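Local coordinates for protein Udp-n-acetylglucosamine pyrophosphorylase (Trypanosoma brucei, PDB 4BQH) that probably catalyses the formation of UDP-N-acetylglucosamine and diphosphate from UTP and N-acetylglucosamine 1-phosphate, at residues K311-R323 and T347-S359. Sequence-based numbering, arbitrary orientation.
Sequences KRGPDERVGVFVR and TGELKFNCANISS
Phe321 and Asn356 meet obliquely, the ring and amide planes 84° apart, with CE1 of Phe321 3.6 Å from OD1 of Asn356. With CG of Asn356 anti to its own N (chi1 180°), the amide is carried out to the ring. Asn356 OD1 accepts a hydrogen bond from Ser358 N, closing an Asx turn, a role suited to asparagine's short side chain. Cys354 O lies at the edge of the Phe321 ring, in its plane, and accepts from Phe321 N at 3.0 Å, while Asn356 N donates to Gly319 O at 2.9 Å. These two bonds frame a single beta bridge, Val320 with Ala355. The small Ala355 methyl lets both Val318 branches pack on it, CG1 3.7 Å from Ala355 CB. Branched Val322 leans CG1 obliquely on the Phe352 ring, 3.7 Å from CE1. Farther along, the long apolar stem of Lys311 crosses Leu350 at about a right angle, and bends at chi2 and chi3 bring its charged NZ to Pro314 O, 2.8 Å away. Asn353 OD1 accepts from Lys311 N, which stands above the amide plane. The bridge joins two sheets: strand 320-324 pairs with strand 327-331, strand 355-357 with strand 304-309, and bulky, apolar Phe321 is buried against Val306 and Phe423 of the larger, mixed sheet.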
loop_
_atom_site.group_PDB
_atom_site.type_symbol
_atom_site.label_atom_id
_atom_site.label_comp_id
_atom_site.label_asym_id
_atom_site.label_seq_id
_atom_site.Cartn_x
_atom_site.Cartn_y
_atom_site.Cartn_z
ATOM N N LYS A 311 18.933 -2.848 2.530
ATOM C CA LYS A 311 19.165 -3.020 1.090
ATOM C C LYS A 311 19.762 -4.398 0.805
ATOM O O LYS A 311 20.504 -4.926 1.624
ATOM C CB LYS A 311 20.089 -1.935 0.518
ATOM C CG LYS A 311 19.539 -0.520 0.710
ATOM C CD LYS A 311 19.720 0.359 -0.516
ATOM C CE LYS A 311 21.098 0.276 -1.142
ATOM N NZ LYS A 311 21.284 1.137 -2.339
ATOM N N ARG A 312 19.435 -4.954 -0.357
ATOM C CA ARG A 312 19.980 -6.253 -0.770
ATOM C C ARG A 312 21.475 -6.185 -1.101
ATOM O O ARG A 312 22.217 -7.172 -0.949
ATOM C CB ARG A 312 19.157 -6.817 -1.935
ATOM C CG ARG A 312 17.969 -7.633 -1.458
ATOM C CD ARG A 312 18.423 -9.053 -1.116
ATOM N NE ARG A 312 17.704 -9.565 0.043
ATOM C CZ ARG A 312 16.627 -10.333 -0.035
ATOM N NH1 ARG A 312 16.171 -10.698 -1.227
ATOM N NH2 ARG A 312 16.018 -10.736 1.075
ATOM N N GLY A 313 21.902 -5.013 -1.542
ATOM C CA GLY A 313 23.324 -4.708 -1.738
ATOM C C GLY A 313 23.397 -3.227 -2.067
ATOM O O GLY A 313 22.362 -2.602 -2.279
ATOM N N PRO A 314 24.621 -2.671 -2.157
ATOM C CA PRO A 314 24.796 -1.219 -2.363
ATOM C C PRO A 314 24.123 -0.666 -3.617
ATOM O O PRO A 314 23.653 0.481 -3.601
ATOM C CB PRO A 314 26.332 -1.044 -2.391
ATOM C CG PRO A 314 26.863 -2.412 -2.725
ATOM C CD PRO A 314 25.913 -3.372 -2.064
ATOM N N ASP A 315 24.036 -1.475 -4.679
ATOM C CA ASP A 315 23.477 -1.041 -5.951
ATOM C C ASP A 315 21.995 -1.328 -6.160
ATOM O O ASP A 315 21.458 -1.068 -7.254
ATOM C CB ASP A 315 24.281 -1.638 -7.128
ATOM C CG ASP A 315 25.725 -1.168 -7.151
ATOM O OD1 ASP A 315 26.068 -0.205 -6.427
ATOM O OD2 ASP A 315 26.519 -1.748 -7.922
ATOM N N GLU A 316 21.299 -1.818 -5.127
ATOM C CA GLU A 316 19.856 -2.028 -5.280
ATOM C C GLU A 316 19.137 -0.732 -5.657
ATOM O O GLU A 316 19.316 0.298 -4.991
ATOM C CB GLU A 316 19.217 -2.622 -4.028
ATOM C CG GLU A 316 17.774 -3.055 -4.287
ATOM C CD GLU A 316 17.012 -3.454 -3.041
ATOM O OE1 GLU A 316 17.606 -3.454 -1.947
ATOM O OE2 GLU A 316 15.804 -3.760 -3.175
ATOM N N ARG A 317 18.337 -0.782 -6.716
ATOM C CA ARG A 317 17.636 0.419 -7.191
ATOM C C ARG A 317 16.351 0.651 -6.399
ATOM O O ARG A 317 15.258 0.411 -6.901
ATOM C CB ARG A 317 17.307 0.308 -8.682
ATOM C CG ARG A 317 18.523 0.085 -9.577
ATOM C CD ARG A 317 18.074 0.033 -11.038
ATOM N NE ARG A 317 18.317 1.289 -11.767
ATOM C CZ ARG A 317 17.670 2.450 -11.597
ATOM N NH1 ARG A 317 16.700 2.593 -10.695
ATOM N NH2 ARG A 317 18.012 3.498 -12.336
ATOM N N VAL A 318 16.490 1.135 -5.166
ATOM C CA VAL A 318 15.351 1.392 -4.296
ATOM C C VAL A 318 15.620 2.719 -3.563
ATOM O O VAL A 318 16.770 3.125 -3.420
ATOM C CB VAL A 318 15.178 0.237 -3.290
ATOM C CG1 VAL A 318 16.408 0.102 -2.406
ATOM C CG2 VAL A 318 13.936 0.422 -2.424
ATOM N N GLY A 319 14.567 3.407 -3.141
ATOM C CA GLY A 319 14.762 4.652 -2.414
ATOM C C GLY A 319 15.109 4.335 -0.968
ATOM O O GLY A 319 14.745 3.279 -0.473
ATOM N N VAL A 320 15.850 5.231 -0.308
ATOM C CA VAL A 320 16.183 5.049 1.118
ATOM C C VAL A 320 15.715 6.234 1.930
ATOM O O VAL A 320 15.644 7.368 1.423
ATOM C CB VAL A 320 17.685 4.812 1.390
ATOM C CG1 VAL A 320 18.147 3.493 0.726
ATOM C CG2 VAL A 320 18.511 5.998 0.884
ATOM N N PHE A 321 15.326 5.953 3.182
ATOM C CA PHE A 321 14.891 7.038 4.068
ATOM C C PHE A 321 16.056 7.840 4.602
ATOM O O PHE A 321 17.112 7.283 4.977
ATOM C CB PHE A 321 14.042 6.516 5.218
ATOM C CG PHE A 321 12.609 6.325 4.836
ATOM C CD1 PHE A 321 12.200 5.137 4.276
ATOM C CD2 PHE A 321 11.682 7.365 4.977
ATOM C CE1 PHE A 321 10.881 4.962 3.871
ATOM C CE2 PHE A 321 10.351 7.194 4.602
ATOM C CZ PHE A 321 9.966 5.985 4.026
ATOM N N VAL A 322 15.862 9.158 4.614
ATOM C CA VAL A 322 16.878 10.096 5.107
ATOM C C VAL A 322 16.182 11.205 5.893
ATOM O O VAL A 322 14.980 11.429 5.739
ATOM C CB VAL A 322 17.673 10.750 3.947
ATOM C CG1 VAL A 322 18.233 9.696 2.988
ATOM C CG2 VAL A 322 16.809 11.730 3.167
ATOM N N ARG A 323 16.958 11.905 6.716
ATOM C CA ARG A 323 16.481 13.135 7.345
ATOM C C ARG A 323 17.375 14.279 6.878
ATOM O O ARG A 323 18.606 14.195 6.963
ATOM C CB ARG A 323 16.525 13.026 8.867
ATOM C CG ARG A 323 15.688 14.114 9.533
ATOM C CD ARG A 323 15.777 14.066 11.043
ATOM N NE ARG A 323 17.080 14.516 11.511
ATOM C CZ ARG A 323 17.486 14.428 12.775
ATOM N NH1 ARG A 323 16.686 13.897 13.689
ATOM N NH2 ARG A 323 18.695 14.855 13.114
ATOM N N THR A 347 30.001 -1.960 11.999
ATOM C CA THR A 347 29.067 -3.045 11.710
ATOM C C THR A 347 29.298 -3.679 10.343
ATOM O O THR A 347 28.897 -4.823 10.104
ATOM C CB THR A 347 27.610 -2.554 11.793
ATOM O OG1 THR A 347 27.344 -1.637 10.722
ATOM C CG2 THR A 347 27.347 -1.874 13.137
ATOM N N GLY A 348 29.929 -2.933 9.444
ATOM C CA GLY A 348 30.087 -3.384 8.066
ATOM C C GLY A 348 28.801 -3.249 7.264
ATOM O O GLY A 348 28.724 -3.721 6.131
ATOM N N GLU A 349 27.787 -2.604 7.843
ATOM C CA GLU A 349 26.508 -2.404 7.151
ATOM C C GLU A 349 26.479 -1.041 6.458
ATOM O O GLU A 349 27.123 -0.098 6.929
ATOM C CB GLU A 349 25.340 -2.541 8.139
ATOM C CG GLU A 349 25.167 -3.963 8.674
ATOM C CD GLU A 349 23.942 -4.160 9.555
ATOM O OE1 GLU A 349 23.413 -3.175 10.125
ATOM O OE2 GLU A 349 23.505 -5.325 9.692
ATOM N N LEU A 350 25.738 -0.929 5.346
ATOM C CA LEU A 350 25.569 0.359 4.672
ATOM C C LEU A 350 25.057 1.400 5.656
ATOM O O LEU A 350 24.240 1.096 6.517
ATOM C CB LEU A 350 24.574 0.252 3.508
ATOM C CG LEU A 350 24.928 -0.552 2.253
ATOM C CD1 LEU A 350 23.663 -0.828 1.461
ATOM C CD2 LEU A 350 25.932 0.180 1.359
ATOM N N LYS A 351 25.549 2.633 5.520
ATOM C CA LYS A 351 25.101 3.749 6.349
ATOM C C LYS A 351 23.645 4.110 6.031
ATOM O O LYS A 351 22.876 4.428 6.939
ATOM C CB LYS A 351 26.004 4.976 6.125
ATOM C CG LYS A 351 27.406 4.825 6.730
ATOM C CD LYS A 351 28.249 6.087 6.525
ATOM C CE LYS A 351 29.646 5.923 7.117
ATOM N NZ LYS A 351 30.590 6.951 6.582
ATOM N N PHE A 352 23.287 4.047 4.751
ATOM C CA PHE A 352 21.901 4.311 4.328
ATOM C C PHE A 352 21.260 2.980 4.019
ATOM O O PHE A 352 21.391 2.459 2.918
ATOM C CB PHE A 352 21.878 5.199 3.096
ATOM C CG PHE A 352 22.302 6.621 3.360
ATOM C CD1 PHE A 352 21.354 7.582 3.720
ATOM C CD2 PHE A 352 23.637 7.004 3.225
ATOM C CE1 PHE A 352 21.732 8.904 3.949
ATOM C CE2 PHE A 352 24.020 8.328 3.461
ATOM C CZ PHE A 352 23.068 9.273 3.820
ATOM N N ASN A 353 20.573 2.422 5.010
ATOM C CA ASN A 353 20.168 1.020 4.938
ATOM C C ASN A 353 18.690 0.809 5.283
ATOM O O ASN A 353 18.280 -0.286 5.645
ATOM C CB ASN A 353 21.060 0.190 5.886
ATOM C CG ASN A 353 21.070 -1.288 5.527
ATOM O OD1 ASN A 353 20.997 -1.655 4.349
ATOM N ND2 ASN A 353 21.207 -2.136 6.541
ATOM N N CYS A 354 17.885 1.864 5.167
ATOM C CA CYS A 354 16.427 1.713 5.401
ATOM C C CYS A 354 15.714 1.927 4.082
ATOM O O CYS A 354 15.335 3.050 3.752
ATOM C CB CYS A 354 15.930 2.700 6.461
ATOM S SG CYS A 354 16.639 2.385 8.098
ATOM N N ALA A 355 15.584 0.854 3.307
ATOM C CA ALA A 355 14.927 0.939 1.986
ATOM C C ALA A 355 13.402 1.039 2.084
ATOM O O ALA A 355 12.755 0.335 2.869
ATOM C CB ALA A 355 15.329 -0.259 1.127
ATOM N N ASN A 356 12.841 1.918 1.255
ATOM C CA ASN A 356 11.423 2.169 1.206
ATOM C C ASN A 356 10.658 1.009 0.550
ATOM O O ASN A 356 10.835 0.756 -0.632
ATOM C CB ASN A 356 11.188 3.478 0.432
ATOM C CG ASN A 356 9.721 3.824 0.327
ATOM O OD1 ASN A 356 8.930 3.474 1.206
ATOM N ND2 ASN A 356 9.346 4.504 -0.748
ATOM N N ILE A 357 9.798 0.322 1.311
ATOM C CA ILE A 357 8.951 -0.737 0.730
ATOM C C ILE A 357 7.475 -0.287 0.580
ATOM O O ILE A 357 6.571 -1.108 0.369
ATOM C CB ILE A 357 9.081 -2.088 1.480
ATOM C CG1 ILE A 357 8.614 -1.977 2.939
ATOM C CG2 ILE A 357 10.531 -2.593 1.413
ATOM C CD1 ILE A 357 8.159 -3.303 3.524
ATOM N N SER A 358 7.249 1.020 0.651
ATOM C CA SER A 358 5.924 1.628 0.452
ATOM C C SER A 358 4.872 0.977 1.347
ATOM O O SER A 358 3.792 0.585 0.888
ATOM C CB SER A 358 5.492 1.598 -1.023
ATOM O OG SER A 358 6.538 2.134 -1.797
ATOM N N SER A 359 5.197 0.871 2.627
ATOM C CA SER A 359 4.270 0.345 3.602
ATOM C C SER A 359 4.263 1.332 4.777
ATOM O O SER A 359 5.280 1.484 5.459
ATOM C CB SER A 359 4.738 -1.027 4.064
ATOM O OG SER A 359 3.856 -1.522 5.053
HETATM O O HOH W 1 22.168 -3.891 3.451
HETATM O O HOH W 2 11.892 2.417 -3.446
HETATM O O HOH W 3 18.477 4.804 5.131
#